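Local coordinates for malonyl CoA-acyl carrier protein transacylase (Clostridium perfringens, PDB 3PTW) that probably transfers the malonyl group from malonyl-CoA to acyl carrier protein, supplying the chain-extending unit of fatty acid synthesis, at residues A[58-63]-A[112-117]; A[209-214]-A[240-245]; A[31-36]-A[66-71]. One frame throughout, in Å; residues are numbered along the deposited sequence.

Contact 1 (A[58-63]-A[112-117])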
loop_
_atom_site.group_PDB
_atom_site.type_symbol
_atom_site.label_atom_id
_atom_site.label_comp_id
_atom_site.label_asym_id
_atom_site.label_seq_id
_atom_site.Cartn_x
_atom_site.Cartn_y
_atom_site.Cartn_z
ATOM N N LYS A 58 3.581 12.628 -8.691
ATOM C CA LYS A 58 4.906 12.788 -8.092
ATOM C C LYS A 58 4.887 12.169 -6.688
ATOM O O LYS A 58 4.145 12.619 -5.817
ATOM C CB LYS A 58 5.308 14.269 -8.059
ATOM C CG LYS A 58 6.286 14.730 -9.169
ATOM C CD LYS A 58 6.018 14.131 -10.567
ATOM C CE LYS A 58 4.861 14.812 -11.304
ATOM N NZ LYS A 58 5.163 16.230 -11.659
ATOM N N THR A 59 5.708 11.140 -6.479
ATOM C CA THR A 59 5.616 10.284 -5.285
ATOM C C THR A 59 5.630 11.040 -3.938
ATOM O O THR A 59 4.825 10.742 -3.041
ATOM C CB THR A 59 6.663 9.132 -5.310
ATOM O OG1 THR A 59 7.912 9.579 -4.765
ATOM C CG2 THR A 59 6.888 8.640 -6.727
ATOM N N GLU A 60 6.526 12.020 -3.797
ATOM C CA GLU A 60 6.476 12.924 -2.640
ATOM C C GLU A 60 5.056 13.433 -2.320
ATOM O O GLU A 60 4.657 13.524 -1.153
ATOM C CB GLU A 60 7.408 14.109 -2.828
ATOM C CG GLU A 60 7.444 14.994 -1.592
ATOM C CD GLU A 60 8.270 16.238 -1.766
ATOM O OE1 GLU A 60 9.035 16.317 -2.743
ATOM O OE2 GLU A 60 8.157 17.138 -0.907
ATOM N N PHE A 61 4.291 13.745 -3.361
ATOM C CA PHE A 61 2.940 14.258 -3.193
ATOM C C PHE A 61 1.843 13.188 -3.243
ATOM O O PHE A 61 0.845 13.306 -2.536
ATOM C CB PHE A 61 2.681 15.388 -4.190
ATOM C CG PHE A 61 3.427 16.642 -3.860
ATOM C CD1 PHE A 61 2.836 17.621 -3.064
ATOM C CD2 PHE A 61 4.738 16.835 -4.305
ATOM C CE1 PHE A 61 3.527 18.778 -2.728
ATOM C CE2 PHE A 61 5.447 18.008 -3.973
ATOM C CZ PHE A 61 4.843 18.971 -3.193
ATOM N N THR A 62 2.039 12.160 -4.066
ATOM C CA THR A 62 1.145 11.006 -4.136
ATOM C C THR A 62 0.880 10.387 -2.765
ATOM O O THR A 62 -0.268 10.037 -2.442
ATOM C CB THR A 62 1.736 9.888 -5.051
ATOM O OG1 THR A 62 2.201 10.454 -6.277
ATOM C CG2 THR A 62 0.695 8.816 -5.358
ATOM N N GLN A 63 1.945 10.250 -1.967
ATOM C CA GLN A 63 1.860 9.503 -0.720
ATOM C C GLN A 63 0.939 10.194 0.321
ATOM O O GLN A 63 -0.018 9.568 0.778
ATOM C CB GLN A 63 3.258 9.104 -0.185
ATOM C CG GLN A 63 4.055 8.181 -1.150
ATOM C CD GLN A 63 5.239 7.425 -0.509
ATOM O OE1 GLN A 63 5.468 7.468 0.700
ATOM N NE2 GLN A 63 5.999 6.742 -1.340
ATOM N N LEU A 112 4.912 12.431 7.585
ATOM C CA LEU A 112 5.951 11.419 7.425
ATOM C C LEU A 112 6.022 10.834 6.007
ATOM O O LEU A 112 7.115 10.703 5.433
ATOM C CB LEU A 112 5.759 10.291 8.447
ATOM C CG LEU A 112 6.847 9.222 8.514
ATOM C CD1 LEU A 112 8.187 9.831 8.916
ATOM C CD2 LEU A 112 6.441 8.125 9.489
ATOM N N VAL A 113 4.869 10.487 5.437
ATOM C CA VAL A 113 4.869 9.829 4.128
ATOM C C VAL A 113 5.252 10.767 2.975
ATOM O O VAL A 113 5.735 10.311 1.934
ATOM C CB VAL A 113 3.559 9.071 3.814
ATOM C CG1 VAL A 113 3.343 7.909 4.822
ATOM C CG2 VAL A 113 2.365 10.030 3.741
ATOM N N LYS A 114 5.057 12.063 3.173
ATOM C CA LYS A 114 5.522 13.050 2.208
ATOM C C LYS A 114 7.050 12.980 2.155
ATOM O O LYS A 114 7.634 12.937 1.073
ATOM C CB LYS A 114 5.027 14.452 2.583
ATOM C CG LYS A 114 5.517 15.569 1.678
ATOM C CD LYS A 114 4.878 16.905 2.094
ATOM C CE LYS A 114 5.644 18.095 1.522
ATOM N NZ LYS A 114 5.308 18.284 0.089
ATOM N N LYS A 115 7.681 12.936 3.329
ATOM C CA LYS A 115 9.131 12.828 3.418
ATOM C C LYS A 115 9.631 11.521 2.818
ATOM O O LYS A 115 10.590 11.517 2.058
ATOM C CB LYS A 115 9.614 13.016 4.870
ATOM C CG LYS A 115 9.493 14.471 5.351
ATOM C CD LYS A 115 10.272 14.722 6.636
ATOM C CE LYS A 115 9.912 16.064 7.301
ATOM N NZ LYS A 115 8.492 16.103 7.855
ATOM N N ARG A 116 8.950 10.425 3.152
ATOM C CA ARG A 116 9.247 9.089 2.651
ATOM C C ARG A 116 9.198 9.049 1.127
ATOM O O ARG A 116 10.098 8.516 0.480
ATOM C CB ARG A 116 8.238 8.094 3.234
ATOM C CG ARG A 116 8.280 6.668 2.655
ATOM C CD ARG A 116 7.124 5.852 3.268
ATOM N NE ARG A 116 7.165 4.424 2.959
ATOM C CZ ARG A 116 6.615 3.866 1.879
ATOM N NH1 ARG A 116 6.007 4.616 0.969
ATOM N NH2 ARG A 116 6.709 2.551 1.694
ATOM N N GLY A 117 8.137 9.617 0.567
ATOM C CA GLY A 117 7.927 9.617 -0.874
ATOM C C GLY A 117 9.036 10.356 -1.570
ATOM O O GLY A 117 9.517 9.917 -2.622
#
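Glu60 and Gly117 bring the start of helix 59-79 hard against helix 106-122: their CA atoms are 4.0 Å apart, and the roughly antiparallel axes of the short segments come within 7.1 Å. Such proximity is possible where a glycine turns its bare CA toward the partner helix. On the buried side of this crossing, Thr59 OG1 donates to Gly117 O at 2.7 Å, reaching it from above the carbonyl plane. The hydroxyl also takes a weak bond from Gln121.

Gln63 leans over the same glycine and crosses the extended Arg116 at about a right angle. Arg116 NH1 donates to Gln63 OE1 at 2.9 Å with an N-H...O angle of 158°. The oxygen lies in the guanidinium plane, whereas the nitrogen comes side-on to the C=O bond (95° at OE1) and above the amide plane, the two groups being turned well out of parallel.

Toward solvent the packing gives way to longer, charged side chains. Lys114 runs out past Glu60, whose CG rests 3.4 Å from Lys114 O, and then bends at its last torsion (chi4 78°). Its NZ thereby meets Glu60 OE2 at 3.2 Å, above the carboxylate plane, in a salt bridge. It also stands 3.8 Å from the centroid of the Phe61 ring, an off-centre cation-pi contact. Glu60 has a second cationic partner in Lys118.

Arg116 NH2 bonds Ser91 OG, in a probable nucleophile elbow, and Gln248. On the inner side, Gln63 may thus help to place an arginine like the one that receives the malonyl carboxylate in related transacylases.

Contact 2 (A[209-214]-A[240-245])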
loop_
_atom_site.group_PDB
_atom_site.type_symbol
_atom_site.label_atom_id
_atom_site.label_comp_id
_atom_site.label_asym_id
_atom_site.label_seq_id
_atom_site.Cartn_x
_atom_site.Cartn_y
_atom_site.Cartn_z
ATOM N N LYS A 209 17.333 7.724 5.623
ATOM C CA LYS A 209 16.681 9.033 5.801
ATOM C C LYS A 209 15.321 8.905 6.474
ATOM O O LYS A 209 14.946 9.741 7.285
ATOM C CB LYS A 209 16.534 9.766 4.470
ATOM C CG LYS A 209 17.814 10.433 3.979
ATOM C CD LYS A 209 17.544 11.140 2.649
ATOM C CE LYS A 209 18.822 11.397 1.865
ATOM N NZ LYS A 209 19.271 12.804 1.972
ATOM N N LEU A 210 14.601 7.843 6.138
ATOM C CA LEU A 210 13.297 7.575 6.723
ATOM C C LEU A 210 13.442 7.199 8.204
ATOM O O LEU A 210 12.672 7.682 9.051
ATOM C CB LEU A 210 12.581 6.481 5.932
ATOM C CG LEU A 210 11.213 6.003 6.411
ATOM C CD1 LEU A 210 10.206 7.162 6.436
ATOM C CD2 LEU A 210 10.736 4.841 5.523
ATOM N N GLU A 211 14.445 6.375 8.507
ATOM C CA GLU A 211 14.791 6.021 9.893
ATOM C C GLU A 211 14.985 7.273 10.757
ATOM O O GLU A 211 14.400 7.391 11.838
ATOM C CB GLU A 211 16.052 5.154 9.934
ATOM C CG GLU A 211 16.577 4.842 11.329
ATOM C CD GLU A 211 17.735 3.849 11.319
ATOM O OE1 GLU A 211 18.576 3.909 10.405
ATOM O OE2 GLU A 211 17.809 2.996 12.231
ATOM N N ASP A 212 15.801 8.203 10.275
ATOM C CA ASP A 212 16.058 9.460 11.011
ATOM C C ASP A 212 14.770 10.226 11.283
ATOM O O ASP A 212 14.560 10.722 12.389
ATOM C CB ASP A 212 17.092 10.326 10.282
ATOM C CG ASP A 212 18.494 9.751 10.379
ATOM O OD1 ASP A 212 19.343 10.070 9.513
ATOM O OD2 ASP A 212 18.750 8.962 11.323
ATOM N N GLU A 213 13.908 10.302 10.280
ATOM C CA GLU A 213 12.584 10.931 10.427
ATOM C C GLU A 213 11.666 10.185 11.401
ATOM O O GLU A 213 11.063 10.794 12.289
ATOM C CB GLU A 213 11.897 11.040 9.057
ATOM C CG GLU A 213 12.548 12.050 8.115
ATOM C CD GLU A 213 12.764 13.411 8.764
ATOM O OE1 GLU A 213 11.825 13.932 9.418
ATOM O OE2 GLU A 213 13.887 13.941 8.618
ATOM N N LEU A 214 11.552 8.870 11.220
ATOM C CA LEU A 214 10.792 8.023 12.147
ATOM C C LEU A 214 11.202 8.237 13.613
ATOM O O LEU A 214 10.340 8.345 14.476
ATOM C CB LEU A 214 10.885 6.532 11.755
ATOM C CG LEU A 214 10.050 6.047 10.556
ATOM C CD1 LEU A 214 10.571 4.714 10.006
ATOM C CD2 LEU A 214 8.551 5.915 10.928
ATOM N N ASN A 240 10.322 -4.100 16.468
ATOM C CA ASN A 240 10.692 -2.704 16.312
ATOM C C ASN A 240 9.976 -2.067 15.118
ATOM O O ASN A 240 10.316 -2.334 13.963
ATOM C CB ASN A 240 12.205 -2.573 16.163
ATOM C CG ASN A 240 12.681 -1.137 16.295
ATOM O OD1 ASN A 240 12.256 -0.242 15.552
ATOM N ND2 ASN A 240 13.575 -0.913 17.241
ATOM N N ILE A 241 8.991 -1.221 15.399
ATOM C CA ILE A 241 8.185 -0.613 14.342
ATOM C C ILE A 241 9.022 0.201 13.337
ATOM O O ILE A 241 8.920 -0.012 12.128
ATOM C CB ILE A 241 7.016 0.224 14.916
ATOM C CG1 ILE A 241 5.992 -0.698 15.576
ATOM C CG2 ILE A 241 6.336 1.061 13.817
ATOM C CD1 ILE A 241 4.952 0.036 16.383
ATOM N N ILE A 242 9.845 1.117 13.845
ATOM C CA ILE A 242 10.747 1.923 13.011
ATOM C C ILE A 242 11.569 1.074 12.033
ATOM O O ILE A 242 11.713 1.429 10.862
ATOM C CB ILE A 242 11.674 2.808 13.890
ATOM C CG1 ILE A 242 10.848 3.892 14.606
ATOM C CG2 ILE A 242 12.836 3.415 13.067
ATOM C CD1 ILE A 242 11.366 4.236 16.002
ATOM N N GLU A 243 12.079 -0.053 12.506
ATOM C CA GLU A 243 12.938 -0.904 11.683
ATOM C C GLU A 243 12.144 -1.622 10.606
ATOM O O GLU A 243 12.610 -1.747 9.484
ATOM C CB GLU A 243 13.691 -1.904 12.556
ATOM C CG GLU A 243 14.365 -3.025 11.817
ATOM C CD GLU A 243 14.485 -4.262 12.686
ATOM O OE1 GLU A 243 13.774 -5.257 12.396
ATOM O OE2 GLU A 243 15.263 -4.221 13.677
ATOM N N LEU A 244 10.952 -2.102 10.957
ATOM C CA LEU A 244 10.057 -2.724 9.976
ATOM C C LEU A 244 9.601 -1.739 8.896
ATOM O O LEU A 244 9.288 -2.142 7.784
ATOM C CB LEU A 244 8.852 -3.343 10.671
ATOM C CG LEU A 244 8.826 -4.874 10.879
ATOM C CD1 LEU A 244 10.189 -5.559 10.870
ATOM C CD2 LEU A 244 8.085 -5.202 12.146
ATOM N N LEU A 245 9.582 -0.457 9.238
ATOM C CA LEU A 245 9.149 0.600 8.316
ATOM C C LEU A 245 10.358 1.085 7.512
ATOM O O LEU A 245 10.255 1.447 6.333
ATOM C CB LEU A 245 8.521 1.745 9.108
ATOM C CG LEU A 245 7.026 2.086 9.066
ATOM C CD1 LEU A 245 6.111 0.942 8.639
ATOM C CD2 LEU A 245 6.597 2.697 10.396
#
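Leu210 is the first residue of 209-214 to meet the opposing helix, its CD2 methyl lying 3.5 Å from Leu245 O. The short axes run roughly antiparallel, 9.6 Å apart at closest approach, and Leu210 and Leu214, one turn apart, both face the partner. Glu211 adds little at the margin, where CG comes loosely near Ile242 CG2.

One turn beyond Leu210, Leu214 carries most of the packing. Its CB rests on Ile242, 3.9 Å from CG1 and equally close to CG2. Beyond the branch point the two methyls divide the work: CD1 faces both Ile242 O, at 3.6 Å, and Leu245 CB, at 3.7 Å, while CD2 meets Leu245 CD2 at 3.8 Å, the two leucines crossing at about a right angle. No hydrogen bond spans this interface. The polar work is done within 240-245, where Asn240 OD1 N-caps its own helix by accepting from Glu243 N at 3.1 Å.

Between the two helices the chain passes through strands 225-228 and 233-234 at one end of the mixed sheet. Helix 204-214 also touches helix 106-122, where Glu213 meets Lys115 and Phe119, and Tyr95 of helix 93-100 touches both Leu210 and Leu245.

Contact 3 (A[31-36]-A[66-71])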
loop_
_atom_site.group_PDB
_atom_site.type_symbol
_atom_site.label_atom_id
_atom_site.label_comp_id
_atom_site.label_asym_id
_atom_site.label_seq_id
_atom_site.Cartn_x
_atom_site.Cartn_y
_atom_site.Cartn_z
ATOM N N GLU A 31 -13.470 17.100 7.453
ATOM C CA GLU A 31 -12.592 17.466 8.566
ATOM C C GLU A 31 -11.194 16.858 8.417
ATOM O O GLU A 31 -10.191 17.494 8.764
ATOM C CB GLU A 31 -13.237 17.063 9.901
ATOM C CG GLU A 31 -12.398 17.344 11.150
ATOM C CD GLU A 31 -13.179 17.179 12.453
ATOM O OE1 GLU A 31 -12.825 17.861 13.440
ATOM O OE2 GLU A 31 -14.146 16.378 12.497
ATOM N N VAL A 32 -11.126 15.638 7.889
ATOM C CA VAL A 32 -9.836 14.987 7.682
ATOM C C VAL A 32 -8.962 15.747 6.682
ATOM O O VAL A 32 -7.741 15.856 6.871
ATOM C CB VAL A 32 -9.988 13.502 7.285
ATOM C CG1 VAL A 32 -8.685 12.963 6.715
ATOM C CG2 VAL A 32 -10.408 12.685 8.494
ATOM N N PHE A 33 -9.587 16.276 5.632
ATOM C CA PHE A 33 -8.868 17.054 4.620
ATOM C C PHE A 33 -8.372 18.367 5.191
ATOM O O PHE A 33 -7.250 18.798 4.899
ATOM C CB PHE A 33 -9.735 17.286 3.370
ATOM C CG PHE A 33 -9.596 16.207 2.351
ATOM C CD1 PHE A 33 -8.694 16.338 1.298
ATOM C CD2 PHE A 33 -10.322 15.021 2.472
ATOM C CE1 PHE A 33 -8.533 15.318 0.364
ATOM C CE2 PHE A 33 -10.172 13.999 1.542
ATOM C CZ PHE A 33 -9.264 14.152 0.481
ATOM N N LYS A 34 -9.217 18.994 6.011
ATOM C CA LYS A 34 -8.862 20.219 6.725
ATOM C C LYS A 34 -7.601 20.011 7.576
ATOM O O LYS A 34 -6.675 20.819 7.536
ATOM C CB LYS A 34 -10.039 20.682 7.597
ATOM C CG LYS A 34 -10.778 21.916 7.090
ATOM C CD LYS A 34 -11.593 21.662 5.838
ATOM C CE LYS A 34 -12.194 22.960 5.313
ATOM N NZ LYS A 34 -12.538 22.847 3.867
ATOM N N ARG A 35 -7.562 18.905 8.309
ATOM C CA ARG A 35 -6.446 18.587 9.194
ATOM C C ARG A 35 -5.155 18.277 8.423
ATOM O O ARG A 35 -4.051 18.580 8.890
ATOM C CB ARG A 35 -6.819 17.407 10.091
ATOM C CG ARG A 35 -7.831 17.739 11.182
ATOM C CD ARG A 35 -8.442 16.469 11.766
ATOM N NE ARG A 35 -7.445 15.582 12.377
ATOM C CZ ARG A 35 -7.619 14.281 12.615
ATOM N NH1 ARG A 35 -6.639 13.573 13.176
ATOM N NH2 ARG A 35 -8.756 13.679 12.292
ATOM N N SER A 36 -5.302 17.663 7.249
ATOM C CA SER A 36 -4.155 17.286 6.439
ATOM C C SER A 36 -3.522 18.544 5.875
ATOM O O SER A 36 -2.291 18.704 5.891
ATOM C CB SER A 36 -4.568 16.333 5.312
ATOM O OG SER A 36 -3.424 15.920 4.575
ATOM N N ILE A 66 -2.804 10.122 -1.021
ATOM C CA ILE A 66 -3.504 8.846 -0.788
ATOM C C ILE A 66 -3.814 8.608 0.691
ATOM O O ILE A 66 -4.930 8.214 1.048
ATOM C CB ILE A 66 -2.716 7.660 -1.400
ATOM C CG1 ILE A 66 -2.765 7.764 -2.925
ATOM C CG2 ILE A 66 -3.245 6.299 -0.897
ATOM C CD1 ILE A 66 -1.978 6.728 -3.645
ATOM N N ILE A 67 -2.838 8.889 1.550
ATOM C CA ILE A 67 -2.992 8.697 2.985
ATOM C C ILE A 67 -4.183 9.489 3.539
ATOM O O ILE A 67 -4.946 8.965 4.358
ATOM C CB ILE A 67 -1.681 9.041 3.740
ATOM C CG1 ILE A 67 -0.600 7.989 3.439
ATOM C CG2 ILE A 67 -1.929 9.177 5.247
ATOM C CD1 ILE A 67 -0.968 6.553 3.790
ATOM N N THR A 68 -4.324 10.733 3.072
ATOM C CA THR A 68 -5.435 11.611 3.439
ATOM C C THR A 68 -6.760 11.066 2.935
ATOM O O THR A 68 -7.757 11.078 3.651
ATOM C CB THR A 68 -5.261 13.055 2.841
ATOM O OG1 THR A 68 -4.015 13.617 3.275
ATOM C CG2 THR A 68 -6.408 13.965 3.280
ATOM N N THR A 69 -6.759 10.629 1.685
ATOM C CA THR A 69 -7.939 10.070 1.042
ATOM C C THR A 69 -8.415 8.799 1.765
ATOM O O THR A 69 -9.605 8.676 2.099
ATOM C CB THR A 69 -7.664 9.864 -0.461
ATOM O OG1 THR A 69 -7.596 11.157 -1.089
ATOM C CG2 THR A 69 -8.755 9.024 -1.135
ATOM N N ASN A 70 -7.477 7.886 2.024
ATOM C CA ASN A 70 -7.732 6.670 2.816
ATOM C C ASN A 70 -8.359 6.967 4.189
ATOM O O ASN A 70 -9.281 6.273 4.622
ATOM C CB ASN A 70 -6.443 5.839 2.982
ATOM C CG ASN A 70 -5.955 5.207 1.667
ATOM O OD1 ASN A 70 -6.578 5.367 0.625
ATOM N ND2 ASN A 70 -4.833 4.481 1.722
ATOM N N MET A 71 -7.874 8.018 4.849
ATOM C CA MET A 71 -8.349 8.383 6.180
ATOM C C MET A 71 -9.758 8.997 6.136
ATOM O O MET A 71 -10.628 8.635 6.936
ATOM C CB MET A 71 -7.350 9.347 6.833
ATOM C CG MET A 71 -7.595 9.653 8.308
ATOM S SD MET A 71 -7.535 8.234 9.437
ATOM C CE MET A 71 -7.650 9.091 11.007
#
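Ser36 and Thr68 provide the hydrogen bond of this contact, Ser36 OG donating to Thr68 OG1 at 2.7 Å. Thr68 OG1 in turn bonds Pro64 O, one turn back along its own helix, so the threonine hydroxyl links a neighbouring helix to the main chain of helix 59-79.

The other branch of Thr68 makes the aromatic contact. A chi1 of -57° sets OG1 beside the backbone N and leaves CG2 anti to it, where the methyl sits over the centre of one face of the Phe33 ring, 3.8 Å from the centroid and 7° off the normal: a CH-pi interaction of nearly ideal placement. That methyl also packs 3.6 Å from Ser36 CB. Thr68 thus gives Ser36 a hydroxyl and a methyl at once, and Phe33 the methyl alone. Thr69 OG1 comes near Phe33 CZ at 3.8 Å, obliquely.

Aliphatic packing completes the set at the other end. Val32 CG1 touches Met71 CG at 3.8 Å; the two side chains cross at about a right angle, Met71 bent at its second torsion (chi2 61°). The same valine methyl also lies against the main-chain oxygen of Thr68.

The segments 31-36 and 66-71 run roughly antiparallel, their axes 9.3 Å apart at closest approach. Helix 44-49 covers one flank through Met44 and Cys48, and Phe49 meets the Phe33 ring. Helices 93-100 and 106-122 pack against Ile67 and Met71.

All three contacts are buried helix pairings of roughly antiparallel sense, and none is a surface contact. Contact 1 lies nearest the centre of the chain, about 13 Å between centres, yet has a charged, partly exposed flank; contacts 2 and 3 lie about 17 and 16 Å out. Contacts 1 and 3 share helix 59-79 and meet where Val113 packs on Ile67. Contact 2 joins contact 1 through helix 204-214, Leu112 against Leu214 and Arg116 against Leu210, but does not touch contact 3. Chemistry follows place: contact 1 is polar beside the probable nucleophile elbow and ionic on its outer flank, contact 2 joins apolar side chains without a hydrogen bond across it, and contact 3 is mixed.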